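Local coordinates for protein porin B (Pseudomonas putida, PDB 4GEY) that probably carries glucose and related sugars across the outer membrane as a carbohydrate-selective beta-barrel porin, at residues A[108-113]-A[375-380]; A[366-371]-A[381-386]; A[115-120]-A[167-172]; A[176-181]-A[324-329]; A[328-333]-A[352-357]. The protein carries 2 engineered substitutions. All coordinates share one frame; numbering follows the deposited sequence.

Interaction 1 of 5, residues A[108-113]-A[375-380]; sequences ISDPRA and NDYDNP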
# COMPACT_ATOMS: atom_id res chain seq x y z
N ILE A 108 9.55 -8.34 -15.75
CA ILE A 108 10.02 -9.16 -14.63
C ILE A 108 9.28 -10.49 -14.44
O ILE A 108 9.91 -11.54 -14.26
CB ILE A 108 9.98 -8.37 -13.30
CG1 ILE A 108 11.15 -7.40 -13.21
CG2 ILE A 108 10.03 -9.30 -12.10
CD1 ILE A 108 10.80 -6.04 -13.68
N SER A 109 7.95 -10.44 -14.48
CA SER A 109 7.11 -11.59 -14.14
C SER A 109 7.08 -12.74 -15.14
O SER A 109 7.15 -12.55 -16.34
CB SER A 109 5.67 -11.14 -13.92
OG SER A 109 5.54 -10.44 -12.70
N ASP A 110 6.97 -13.94 -14.61
CA ASP A 110 6.47 -15.03 -15.41
C ASP A 110 5.03 -14.65 -15.79
O ASP A 110 4.24 -14.29 -14.92
CB ASP A 110 6.47 -16.29 -14.56
CG ASP A 110 6.42 -17.54 -15.39
OD1 ASP A 110 5.35 -17.80 -15.99
OD2 ASP A 110 7.43 -18.27 -15.40
N PRO A 111 4.69 -14.70 -17.07
CA PRO A 111 3.32 -14.31 -17.45
C PRO A 111 2.23 -15.18 -16.83
O PRO A 111 1.08 -14.74 -16.83
CB PRO A 111 3.30 -14.46 -18.98
CG PRO A 111 4.48 -15.32 -19.30
CD PRO A 111 5.51 -15.02 -18.25
N ARG A 112 2.54 -16.37 -16.32
CA ARG A 112 1.49 -17.15 -15.68
C ARG A 112 1.63 -17.22 -14.17
O ARG A 112 0.94 -18.00 -13.51
CB ARG A 112 1.33 -18.55 -16.30
CG ARG A 112 2.59 -19.37 -16.33
CD ARG A 112 3.08 -19.56 -17.73
NE ARG A 112 3.77 -20.83 -17.92
CZ ARG A 112 5.06 -21.06 -17.65
NH1 ARG A 112 5.84 -20.12 -17.14
NH2 ARG A 112 5.56 -22.26 -17.87
N ALA A 113 2.52 -16.38 -13.64
CA ALA A 113 2.75 -16.29 -12.20
C ALA A 113 3.48 -14.98 -11.91
O ALA A 113 4.70 -14.93 -11.72
CB ALA A 113 3.56 -17.49 -11.70
N ASN A 375 5.92 -31.39 -17.45
CA ASN A 375 6.88 -31.32 -16.34
C ASN A 375 8.00 -30.34 -16.58
O ASN A 375 8.79 -30.05 -15.68
CB ASN A 375 7.43 -32.71 -15.99
CG ASN A 375 8.47 -33.19 -16.98
OD1 ASN A 375 8.55 -32.71 -18.11
ND2 ASN A 375 9.26 -34.17 -16.56
N ASP A 376 8.05 -29.82 -17.80
CA ASP A 376 9.04 -28.83 -18.21
C ASP A 376 8.53 -27.40 -17.98
O ASP A 376 7.53 -26.98 -18.57
CB ASP A 376 9.38 -29.06 -19.68
CG ASP A 376 10.36 -28.03 -20.21
OD1 ASP A 376 10.99 -27.31 -19.40
OD2 ASP A 376 10.49 -27.95 -21.46
N TYR A 377 9.25 -26.64 -17.15
CA TYR A 377 8.93 -25.24 -16.86
C TYR A 377 8.84 -24.32 -18.10
O TYR A 377 8.14 -23.32 -18.09
CB TYR A 377 9.93 -24.66 -15.86
CG TYR A 377 9.90 -23.15 -15.75
CD1 TYR A 377 9.01 -22.52 -14.89
CD2 TYR A 377 10.75 -22.36 -16.53
CE1 TYR A 377 8.97 -21.13 -14.80
CE2 TYR A 377 10.72 -20.99 -16.43
CZ TYR A 377 9.83 -20.38 -15.57
OH TYR A 377 9.80 -19.00 -15.50
N ASP A 378 9.57 -24.66 -19.16
CA ASP A 378 9.57 -23.83 -20.36
C ASP A 378 8.34 -24.10 -21.22
O ASP A 378 8.16 -23.48 -22.26
CB ASP A 378 10.81 -24.11 -21.20
CG ASP A 378 12.10 -23.82 -20.48
OD1 ASP A 378 12.21 -22.75 -19.83
OD2 ASP A 378 13.01 -24.67 -20.58
N ASN A 379 7.53 -25.07 -20.81
CA ASN A 379 6.33 -25.36 -21.57
C ASN A 379 5.19 -24.48 -21.06
O ASN A 379 4.88 -24.49 -19.87
CB ASN A 379 5.98 -26.83 -21.45
CG ASN A 379 4.94 -27.27 -22.45
OD1 ASN A 379 3.87 -26.67 -22.56
ND2 ASN A 379 5.24 -28.33 -23.18
N PRO A 380 4.58 -23.69 -21.97
CA PRO A 380 3.49 -22.75 -21.64
C PRO A 380 2.38 -23.35 -20.78
O PRO A 380 1.80 -22.64 -19.97
CB PRO A 380 2.94 -22.37 -23.01
CG PRO A 380 4.14 -22.43 -23.88
CD PRO A 380 4.94 -23.61 -23.39
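R112 lays the edge of its guanidinium against a row of backbone carbonyls in 375-380, while D110, two residues earlier, reaches tip to tip for the hydroxyl of Y377. The loop after helix 103-108 here meets the loop after helix 359-372. The arginine chain takes a bent path: CG sits between the backbone N and the carbonyl carbon, and the chain bends again at chi2 and chi3. R112 NH2 gives one hydrogen bond to Y377 O at 2.8 Å, close to the guanidinium plane, and another to N379 O at 3.1 Å, which it meets from well above the plane of that carbonyl. NE adds a weak bond to P380 O. On the near side, R112 NH1 forms a salt bridge with D110 OD1 at 2.6 Å, using the syn lone pair. D110 OD1 also accepts, on its anti lone pair, from R112 N at 3.2 Å, an Asx turn within the type I turn D110-A113. The other oxygen, D110 OD2, takes the bond from Y377 OH, with the carboxylate and ring planes 69° apart; the length of this bond is doubtful. The guanidinium stands obliquely to the Y377 ring; R112 CZ lies 5.2 Å from the centroid of the Y377 ring, so any cation-pi attraction is weak at most. In the facing loop, D376 OD1 makes a second Asx turn with D378 N. R112 also packs on P384, and Y377 on E421 and V422. D110 thus partners both arginine and tyrosine, and the positive charge is probably spread over D110 and the loop carbonyls, so the two loops are joined mainly by polar bonds.

Interaction 2 of 5, residues A[366-371]-A[381-386]; sequences ELLNAQ and GFVPLQ
N369, on helix 359-372, grips V383 in the loop that folds back against the same helix, a local helix-loop packing in which a side-chain amide pairs with both backbone polar groups of one residue. V383 N donates to N369 OD1 at 2.9 Å, in the carbonyl plane and on a lone pair, and N369 ND2 returns a bond to V383 O at 3.1 Å. These two bonds fix the rotation of the amide. They also hold it nearly flat over F382: the planes are 14° apart and stacked, with ND2 over the ring face but offset toward the rim. The ring of F382 also rests on I374. One turn earlier on the helix, the CG of E366 packs against both methyls of L385, CD1 and CD2, each at 3.7 Å, the two side chains crossing at about a right angle. Further out, L385 leans on K362 and A365, and V383 also touches A365. L368 CD2 is 4.5 Å from V383 CG1, and the leucine side chain also touches A276. A water also donates to N369 OD1 at 2.7 Å and to G381 O at 3.0 Å.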
# COMPACT_ATOMS: atom_id res chain seq x y z
N GLU A 366 1.66 -28.60 -8.27
CA GLU A 366 2.43 -29.80 -8.55
C GLU A 366 1.50 -30.88 -9.06
O GLU A 366 1.81 -31.62 -10.00
CB GLU A 366 3.17 -30.26 -7.29
CG GLU A 366 4.59 -29.77 -7.19
CD GLU A 366 5.18 -29.97 -5.82
OE1 GLU A 366 4.41 -30.16 -4.85
OE2 GLU A 366 6.43 -29.91 -5.69
N LEU A 367 0.32 -30.94 -8.45
CA LEU A 367 -0.75 -31.83 -8.87
C LEU A 367 -1.21 -31.57 -10.30
O LEU A 367 -1.36 -32.51 -11.09
CB LEU A 367 -1.92 -31.69 -7.92
CG LEU A 367 -2.32 -32.94 -7.16
CD1 LEU A 367 -1.07 -33.75 -6.80
CD2 LEU A 367 -3.08 -32.52 -5.91
N LEU A 368 -1.47 -30.30 -10.62
CA LEU A 368 -1.85 -29.88 -11.97
C LEU A 368 -0.85 -30.39 -13.01
O LEU A 368 -1.24 -30.95 -14.04
CB LEU A 368 -1.93 -28.35 -12.05
CG LEU A 368 -3.26 -27.59 -12.02
CD1 LEU A 368 -4.40 -28.44 -11.53
CD2 LEU A 368 -3.13 -26.33 -11.15
N ASN A 369 0.43 -30.19 -12.72
CA ASN A 369 1.49 -30.57 -13.66
C ASN A 369 1.56 -32.08 -13.80
O ASN A 369 1.79 -32.60 -14.90
CB ASN A 369 2.84 -30.03 -13.21
CG ASN A 369 2.91 -28.51 -13.26
OD1 ASN A 369 2.26 -27.87 -14.09
ND2 ASN A 369 3.71 -27.93 -12.37
N ALA A 370 1.34 -32.77 -12.69
CA ALA A 370 1.32 -34.22 -12.65
C ALA A 370 0.18 -34.78 -13.49
O ALA A 370 0.34 -35.78 -14.20
CB ALA A 370 1.18 -34.68 -11.22
N GLN A 371 -0.96 -34.11 -13.43
CA GLN A 371 -2.13 -34.59 -14.14
C GLN A 371 -2.16 -34.16 -15.60
O GLN A 371 -2.77 -34.83 -16.42
CB GLN A 371 -3.40 -34.18 -13.41
CG GLN A 371 -3.43 -34.66 -11.95
CD GLN A 371 -3.20 -36.17 -11.79
OE1 GLN A 371 -2.20 -36.61 -11.20
NE2 GLN A 371 -4.14 -36.96 -12.28
N GLY A 381 2.09 -24.63 -20.95
CA GLY A 381 1.07 -25.29 -20.17
C GLY A 381 1.52 -25.69 -18.78
O GLY A 381 0.71 -26.15 -17.97
N PHE A 382 2.81 -25.53 -18.48
CA PHE A 382 3.32 -25.88 -17.17
C PHE A 382 2.92 -24.76 -16.25
O PHE A 382 2.89 -23.59 -16.65
CB PHE A 382 4.85 -26.06 -17.20
CG PHE A 382 5.47 -26.40 -15.86
CD1 PHE A 382 5.59 -27.73 -15.44
CD2 PHE A 382 5.96 -25.39 -15.03
CE1 PHE A 382 6.17 -28.05 -14.20
CE2 PHE A 382 6.55 -25.70 -13.79
CZ PHE A 382 6.64 -27.03 -13.38
N VAL A 383 2.59 -25.11 -15.01
CA VAL A 383 2.13 -24.15 -14.02
C VAL A 383 3.18 -23.94 -12.93
O VAL A 383 3.38 -24.81 -12.09
CB VAL A 383 0.80 -24.62 -13.41
CG1 VAL A 383 0.34 -23.72 -12.24
CG2 VAL A 383 -0.25 -24.70 -14.51
N PRO A 384 3.85 -22.79 -12.95
CA PRO A 384 4.99 -22.50 -12.07
C PRO A 384 4.71 -22.74 -10.59
O PRO A 384 3.61 -22.47 -10.13
CB PRO A 384 5.26 -21.02 -12.32
CG PRO A 384 4.87 -20.84 -13.78
CD PRO A 384 3.64 -21.73 -13.95
N LEU A 385 5.72 -23.26 -9.89
CA LEU A 385 5.64 -23.54 -8.47
C LEU A 385 6.00 -22.27 -7.72
O LEU A 385 7.14 -21.81 -7.78
CB LEU A 385 6.59 -24.68 -8.09
CG LEU A 385 6.39 -26.07 -8.73
CD1 LEU A 385 7.09 -27.12 -7.90
CD2 LEU A 385 4.92 -26.44 -8.88
N GLN A 386 5.02 -21.70 -7.04
CA GLN A 386 5.25 -20.45 -6.33
C GLN A 386 5.66 -20.68 -4.89
O GLN A 386 4.93 -21.30 -4.13
CB GLN A 386 4.01 -19.57 -6.41
CG GLN A 386 3.72 -19.10 -7.79
CD GLN A 386 2.55 -18.16 -7.84
OE1 GLN A 386 1.40 -18.57 -7.68
NE2 GLN A 386 2.83 -16.88 -8.06
O HOH W 1 0.40 -28.35 -16.02

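Interaction 3 of 5, residues A[115-120]-A[167-172]; sequences QFSSVQ and NLAFCG
S117 and N167 meet through their side chains: S117 OG donates to N167 OD1 at 2.7 Å, coming from above the plane of the amide carbonyl. Both groups are set by the same kind of first torsion, with S117 OG anti to its backbone N (chi1 -172°) and N167 CG likewise anti to its own (chi1 -169°). N167 OD1 also accepts from A169 N at 3.0 Å, an Asx turn that leads into the short 3-10 segment 168-169, so one oxygen holds both the turn and the serine. Next to it the backbones join, L168 N to S118 O at 3.0 Å and nearly straight (169°). S117 OG additionally touches L168 CB at 3.5 Å. S118 turns its own hydroxyl back along the chain: OG accepts from Q120 N in an ST turn and has its strongest partner in N102. The amide of N167 is anchored further by Q411, and its backbone N by E393; E389 takes S117 N. C171 is tied to C163 by a disulfide, and the L168 side chain lies about 5 Å from the bound glucose. Such buried loop-to-loop packing, with the glucose-pocket residues E121 to R125 following directly after Q120, is consistent with loops folded into the barrel to shape the sugar site of an OprB porin.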
# COMPACT_ATOMS: atom_id res chain seq x y z
N GLN A 115 4.67 -11.25 -10.37
CA GLN A 115 5.28 -10.79 -9.14
C GLN A 115 4.23 -10.39 -8.11
O GLN A 115 3.20 -9.83 -8.47
CB GLN A 115 6.19 -9.60 -9.41
CG GLN A 115 7.03 -9.23 -8.22
CD GLN A 115 7.79 -7.97 -8.41
OE1 GLN A 115 7.84 -7.42 -9.52
NE2 GLN A 115 8.40 -7.47 -7.33
N PHE A 116 4.47 -10.69 -6.84
CA PHE A 116 3.52 -10.31 -5.82
C PHE A 116 3.65 -8.82 -5.55
O PHE A 116 2.68 -8.08 -5.69
CB PHE A 116 3.70 -11.14 -4.54
CG PHE A 116 3.20 -12.54 -4.68
CD1 PHE A 116 1.85 -12.82 -4.56
CD2 PHE A 116 4.07 -13.57 -4.98
CE1 PHE A 116 1.37 -14.11 -4.72
CE2 PHE A 116 3.61 -14.87 -5.14
CZ PHE A 116 2.25 -15.14 -5.00
N SER A 117 4.85 -8.39 -5.19
CA SER A 117 5.16 -6.98 -5.09
C SER A 117 5.27 -6.37 -6.50
O SER A 117 4.97 -7.03 -7.49
CB SER A 117 6.46 -6.76 -4.31
OG SER A 117 6.69 -5.38 -4.05
N SER A 118 5.70 -5.12 -6.57
CA SER A 118 5.68 -4.36 -7.80
C SER A 118 6.76 -3.30 -7.73
O SER A 118 6.95 -2.67 -6.68
CB SER A 118 4.31 -3.69 -7.99
OG SER A 118 4.40 -2.61 -8.90
N VAL A 119 7.47 -3.09 -8.83
CA VAL A 119 8.59 -2.17 -8.83
C VAL A 119 8.14 -0.74 -9.09
O VAL A 119 8.96 0.18 -9.15
CB VAL A 119 9.66 -2.58 -9.85
CG1 VAL A 119 10.15 -3.95 -9.52
CG2 VAL A 119 9.09 -2.55 -11.27
N GLN A 120 6.84 -0.56 -9.26
CA GLN A 120 6.28 0.77 -9.42
C GLN A 120 4.99 0.86 -8.62
O GLN A 120 3.90 0.72 -9.18
CB GLN A 120 6.01 1.08 -10.89
CG GLN A 120 7.25 1.26 -11.72
CD GLN A 120 7.00 1.08 -13.22
OE1 GLN A 120 7.17 -0.03 -13.76
NE2 GLN A 120 6.61 2.16 -13.90
N ASN A 167 9.16 0.49 -4.40
CA ASN A 167 8.71 -0.89 -4.37
C ASN A 167 7.51 -1.07 -3.43
O ASN A 167 7.53 -0.63 -2.28
CB ASN A 167 9.86 -1.78 -3.94
CG ASN A 167 9.58 -3.24 -4.14
OD1 ASN A 167 8.80 -3.85 -3.40
ND2 ASN A 167 10.22 -3.83 -5.13
N LEU A 168 6.47 -1.74 -3.92
CA LEU A 168 5.21 -1.91 -3.20
C LEU A 168 5.40 -2.47 -1.81
O LEU A 168 4.72 -2.06 -0.89
CB LEU A 168 4.25 -2.83 -3.97
CG LEU A 168 2.81 -2.38 -4.18
CD1 LEU A 168 1.92 -3.58 -4.43
CD2 LEU A 168 2.28 -1.53 -3.04
N ALA A 169 6.34 -3.40 -1.67
CA ALA A 169 6.58 -4.06 -0.39
C ALA A 169 6.94 -3.08 0.73
O ALA A 169 6.86 -3.43 1.91
CB ALA A 169 7.69 -5.08 -0.54
N PHE A 170 7.35 -1.86 0.36
CA PHE A 170 7.77 -0.87 1.35
C PHE A 170 6.92 0.38 1.30
O PHE A 170 7.33 1.46 1.75
CB PHE A 170 9.25 -0.50 1.18
CG PHE A 170 10.14 -1.67 1.02
CD1 PHE A 170 10.41 -2.50 2.09
CD2 PHE A 170 10.71 -1.96 -0.20
CE1 PHE A 170 11.22 -3.62 1.94
CE2 PHE A 170 11.52 -3.06 -0.36
CZ PHE A 170 11.77 -3.90 0.71
N CYS A 171 5.72 0.25 0.76
CA CYS A 171 4.84 1.40 0.59
C CYS A 171 3.40 1.04 0.91
O CYS A 171 2.81 0.16 0.29
CB CYS A 171 4.95 1.94 -0.84
SG CYS A 171 3.46 2.83 -1.38
N GLY A 172 2.83 1.71 1.91
CA GLY A 172 1.40 1.63 2.18
C GLY A 172 1.03 0.45 3.05
O GLY A 172 1.89 -0.16 3.66

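Interaction 4 of 5, residues A[176-181]-A[324-329]; sequences GNWVGG and NVVDNY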
# COMPACT_ATOMS: atom_id res chain seq x y z
N GLY A 176 -3.03 -4.71 2.60
CA GLY A 176 -3.62 -4.35 1.33
C GLY A 176 -2.94 -4.97 0.11
O GLY A 176 -3.53 -5.07 -0.96
N ASN A 177 -1.68 -5.37 0.26
CA ASN A 177 -0.98 -5.97 -0.85
C ASN A 177 -1.24 -7.48 -0.94
O ASN A 177 -1.52 -8.01 -2.01
CB ASN A 177 0.50 -5.65 -0.77
CG ASN A 177 0.77 -4.17 -0.96
OD1 ASN A 177 0.05 -3.48 -1.69
ND2 ASN A 177 1.81 -3.67 -0.30
N TRP A 178 -1.17 -8.15 0.20
CA TRP A 178 -1.19 -9.60 0.21
C TRP A 178 -2.58 -10.21 0.37
O TRP A 178 -2.77 -11.41 0.17
CB TRP A 178 -0.21 -10.10 1.28
CG TRP A 178 1.03 -9.24 1.32
CD1 TRP A 178 1.64 -8.73 2.42
CD2 TRP A 178 1.78 -8.77 0.19
NE1 TRP A 178 2.73 -7.97 2.05
CE2 TRP A 178 2.84 -7.99 0.69
CE3 TRP A 178 1.67 -8.95 -1.19
CZ2 TRP A 178 3.76 -7.38 -0.14
CZ3 TRP A 178 2.58 -8.34 -2.01
CH2 TRP A 178 3.61 -7.57 -1.49
N VAL A 179 -3.55 -9.38 0.73
CA VAL A 179 -4.95 -9.78 0.67
C VAL A 179 -5.70 -8.68 -0.10
O VAL A 179 -6.85 -8.34 0.15
CB VAL A 179 -5.51 -10.23 2.09
CG1 VAL A 179 -5.10 -9.29 3.18
CG2 VAL A 179 -7.02 -10.50 2.10
N GLY A 180 -4.98 -8.14 -1.08
CA GLY A 180 -5.52 -7.12 -1.95
C GLY A 180 -6.68 -7.54 -2.83
O GLY A 180 -7.26 -6.71 -3.52
N GLY A 181 -7.03 -8.83 -2.80
CA GLY A 181 -8.22 -9.30 -3.49
C GLY A 181 -9.52 -8.82 -2.85
O GLY A 181 -10.53 -8.73 -3.55
N ASN A 324 -5.89 -17.75 1.56
CA ASN A 324 -4.99 -16.70 1.13
C ASN A 324 -3.73 -17.21 0.43
O ASN A 324 -3.05 -18.10 0.95
CB ASN A 324 -4.59 -15.88 2.36
CG ASN A 324 -4.46 -14.41 2.05
OD1 ASN A 324 -5.47 -13.73 1.85
ND2 ASN A 324 -3.23 -13.91 2.01
N VAL A 325 -3.41 -16.66 -0.74
CA VAL A 325 -2.26 -17.11 -1.53
C VAL A 325 -0.95 -16.82 -0.81
O VAL A 325 -0.11 -17.71 -0.64
CB VAL A 325 -2.21 -16.47 -2.93
CG1 VAL A 325 -0.96 -16.91 -3.65
CG2 VAL A 325 -3.43 -16.82 -3.75
N VAL A 326 -0.78 -15.56 -0.40
CA VAL A 326 0.31 -15.19 0.50
C VAL A 326 0.03 -15.69 1.92
O VAL A 326 -0.96 -15.32 2.54
CB VAL A 326 0.52 -13.70 0.55
CG1 VAL A 326 1.63 -13.37 1.55
CG2 VAL A 326 0.83 -13.18 -0.84
N ASP A 327 0.92 -16.54 2.39
CA ASP A 327 0.81 -17.23 3.67
C ASP A 327 1.11 -16.24 4.80
O ASP A 327 0.32 -16.07 5.74
CB ASP A 327 1.89 -18.32 3.67
CG ASP A 327 1.69 -19.35 4.73
OD1 ASP A 327 1.31 -18.98 5.86
OD2 ASP A 327 1.92 -20.54 4.44
N ASN A 328 2.26 -15.59 4.68
CA ASN A 328 2.80 -14.69 5.68
C ASN A 328 3.82 -13.79 4.98
O ASN A 328 4.29 -14.13 3.91
CB ASN A 328 3.45 -15.49 6.82
CG ASN A 328 4.72 -16.25 6.38
OD1 ASN A 328 5.72 -15.65 6.00
ND2 ASN A 328 4.67 -17.58 6.46
N TYR A 329 4.14 -12.65 5.58
CA TYR A 329 5.10 -11.72 4.98
C TYR A 329 5.89 -10.96 6.04
O TYR A 329 5.36 -10.64 7.10
CB TYR A 329 4.36 -10.76 4.05
CG TYR A 329 4.87 -9.34 4.01
CD1 TYR A 329 4.40 -8.38 4.90
CD2 TYR A 329 5.77 -8.93 3.03
CE1 TYR A 329 4.84 -7.06 4.84
CE2 TYR A 329 6.21 -7.61 2.96
CZ TYR A 329 5.75 -6.68 3.86
OH TYR A 329 6.19 -5.38 3.80
O HOH W 2 -2.86 -13.69 -1.21
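W178, the last residue of helix 175-178, comes alongside V326, the first of strand 326-337, their CA atoms 5.8 Å apart, just where V179 leaves helical geometry. The carbonyl of W178 is the polar centre. N324 ND2 donates to W178 O at 3.1 Å, from well above the carbonyl plane, and to V326 O at 2.7 Å, on a lone pair and in the amide's own plane. That second, straighter bond (172°) holds the amide in place, while N324 OD1 lies against V179 CB. A water bridges the same gap, donating to W178 O at 2.7 Å and accepting from V326 N at 2.9 Å, so the carbonyl at the end of the helix has two partners here. Below this polar layer the tryptophan packs: W178 CB rests on V326 CB at 3.7 Å. Its indole runs on toward Y329 and places W178 NE1 over the centre of the phenol ring, 3.2 Å from Y329 CG. The pair is oblique, with the planes 49° apart. Y329 in turn bonds through OH to A169 O, and T317, I355 and F116 also touch W178. With bound glucose about 9 Å from the W178 side chain, this buried seam is consistent with a segment folded into the barrel lumen packing against the wall strands of an OprB porin.

Interaction 5 of 5, residues A[328-333]-A[352-357]; sequences NYQQVG and VARIHV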
# COMPACT_ATOMS: atom_id res chain seq x y z
N ASN A 328 2.26 -15.59 4.68
CA ASN A 328 2.80 -14.69 5.68
C ASN A 328 3.82 -13.79 4.98
O ASN A 328 4.29 -14.13 3.91
CB ASN A 328 3.45 -15.49 6.82
CG ASN A 328 4.72 -16.25 6.38
OD1 ASN A 328 5.72 -15.65 6.00
ND2 ASN A 328 4.67 -17.58 6.46
N TYR A 329 4.14 -12.65 5.58
CA TYR A 329 5.10 -11.72 4.98
C TYR A 329 5.89 -10.96 6.04
O TYR A 329 5.36 -10.64 7.10
CB TYR A 329 4.36 -10.76 4.05
CG TYR A 329 4.87 -9.34 4.01
CD1 TYR A 329 4.40 -8.38 4.90
CD2 TYR A 329 5.77 -8.93 3.03
CE1 TYR A 329 4.84 -7.06 4.84
CE2 TYR A 329 6.21 -7.61 2.96
CZ TYR A 329 5.75 -6.68 3.86
OH TYR A 329 6.19 -5.38 3.80
N GLN A 330 7.15 -10.69 5.76
CA GLN A 330 7.97 -9.94 6.69
C GLN A 330 8.69 -8.84 5.93
O GLN A 330 8.95 -8.96 4.73
CB GLN A 330 9.00 -10.82 7.39
CG GLN A 330 8.40 -11.96 8.20
CD GLN A 330 7.94 -13.11 7.33
OE1 GLN A 330 8.62 -13.48 6.38
NE2 GLN A 330 6.78 -13.66 7.63
N GLN A 331 9.02 -7.77 6.64
CA GLN A 331 9.77 -6.71 6.03
C GLN A 331 10.54 -5.96 7.09
O GLN A 331 10.02 -5.64 8.15
CB GLN A 331 8.82 -5.80 5.26
CG GLN A 331 9.40 -4.50 4.78
CD GLN A 331 8.61 -3.34 5.30
OE1 GLN A 331 8.61 -3.08 6.50
NE2 GLN A 331 7.88 -2.65 4.42
N VAL A 332 11.80 -5.69 6.79
CA VAL A 332 12.67 -4.96 7.69
C VAL A 332 13.41 -3.91 6.86
O VAL A 332 13.72 -4.15 5.69
CB VAL A 332 13.65 -5.95 8.37
CG1 VAL A 332 14.97 -5.31 8.64
CG2 VAL A 332 13.05 -6.43 9.67
N GLY A 333 13.66 -2.74 7.44
CA GLY A 333 14.41 -1.73 6.71
C GLY A 333 14.82 -0.56 7.58
O GLY A 333 14.58 -0.56 8.79
N VAL A 352 14.19 -4.65 3.07
CA VAL A 352 14.16 -6.02 2.58
C VAL A 352 12.82 -6.59 2.96
O VAL A 352 12.36 -6.37 4.08
CB VAL A 352 15.23 -6.92 3.24
CG1 VAL A 352 15.65 -8.04 2.28
CG2 VAL A 352 16.43 -6.12 3.69
N ALA A 353 12.19 -7.32 2.04
CA ALA A 353 10.91 -7.94 2.31
C ALA A 353 10.94 -9.38 1.86
O ALA A 353 11.59 -9.71 0.88
CB ALA A 353 9.80 -7.21 1.60
N ARG A 354 10.23 -10.22 2.58
CA ARG A 354 10.06 -11.62 2.23
C ARG A 354 8.57 -11.87 2.11
O ARG A 354 7.80 -11.48 2.98
CB ARG A 354 10.66 -12.50 3.32
CG ARG A 354 10.34 -13.96 3.20
CD ARG A 354 10.84 -14.74 4.40
NE ARG A 354 10.43 -16.12 4.27
CZ ARG A 354 9.37 -16.65 4.87
NH1 ARG A 354 8.63 -15.91 5.66
NH2 ARG A 354 9.06 -17.93 4.69
N ILE A 355 8.16 -12.48 1.00
CA ILE A 355 6.76 -12.78 0.75
C ILE A 355 6.59 -14.27 0.50
O ILE A 355 6.97 -14.78 -0.56
CB ILE A 355 6.25 -12.03 -0.48
CG1 ILE A 355 6.49 -10.52 -0.30
CG2 ILE A 355 4.79 -12.33 -0.72
CD1 ILE A 355 6.45 -9.72 -1.60
N HIS A 356 6.04 -14.97 1.47
CA HIS A 356 5.91 -16.42 1.35
C HIS A 356 4.54 -16.87 0.84
O HIS A 356 3.51 -16.35 1.26
CB HIS A 356 6.23 -17.09 2.68
CG HIS A 356 6.09 -18.58 2.65
ND1 HIS A 356 5.00 -19.24 3.16
CD2 HIS A 356 6.91 -19.54 2.15
CE1 HIS A 356 5.15 -20.54 2.99
NE2 HIS A 356 6.30 -20.75 2.38
N VAL A 357 4.54 -17.84 -0.08
CA VAL A 357 3.31 -18.39 -0.63
C VAL A 357 2.87 -19.66 0.08
O VAL A 357 3.65 -20.61 0.21
CB VAL A 357 3.43 -18.72 -2.13
CG1 VAL A 357 2.07 -19.13 -2.68
CG2 VAL A 357 3.99 -17.55 -2.92
O HOH W 3 7.27 -19.81 5.87
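R354 and Q330 lie side by side and point the same way, with R354 NH1 donating to Q330 OE1 in the plane of the guanidinium (2.5 Å, a length not to be pressed at this resolution). The arginine chain is extended from CG to NE, whereas Q330 bends at chi2 (78°), which brings its CD back toward the arginine. NH1 also makes a weak bond to N328 OD1, and N328 OD1 takes a straighter one from Q330 NE2 at 2.8 Å, so the three polar ends form a connected group. Water continues it: one molecule accepts from R354 NH2 at 2.9 Å and sits over the face of the H356 ring. Beneath runs the antiparallel ladder. Q330 and R354 form a hydrogen-bonded pair, R354 N to Q330 O at 2.8 Å and Q330 N to R354 O at 3.0 Å; V332 with V352 repeats the pattern, V352 N to V332 O at 2.7 Å. The face of Y329, Q331, A353 and I355 is buried and mixes apolar packing with bonded polar ends: Y329 CE2 touches A353 CB at 3.9 Å and the ring has I355 CG1 at its edge, while Q331 CB packs on A353 and its amide turns to N315 and A169. On the face of R354 and H356, V352 lies about 4 Å from a bound detergent. Side chains alternating between a face toward the inner loops and one toward detergent mark a hairpin in the wall of an outer-membrane beta-barrel.

In the fold
The five contacts fall into two groups. Interactions 3, 4 and 5 sit 11 to 12 Å apart, centre to centre, around strands 326-337 and 347-357: 4 and 5 share N328 and Y329, and A169 of interaction 3 accepts from the side chains of Y329 and Q331. Interactions 1 and 2, 10 Å apart, lie near the surface and meet where R112 and Y377 pack on 381-386. Along the chain, interaction 1 encloses 3, 4 and 5, and its segments alternate with those of 2. S109-Q115, within one loop, and Q386-V357 connect the inner contacts, near the sugar site, to those at the surface.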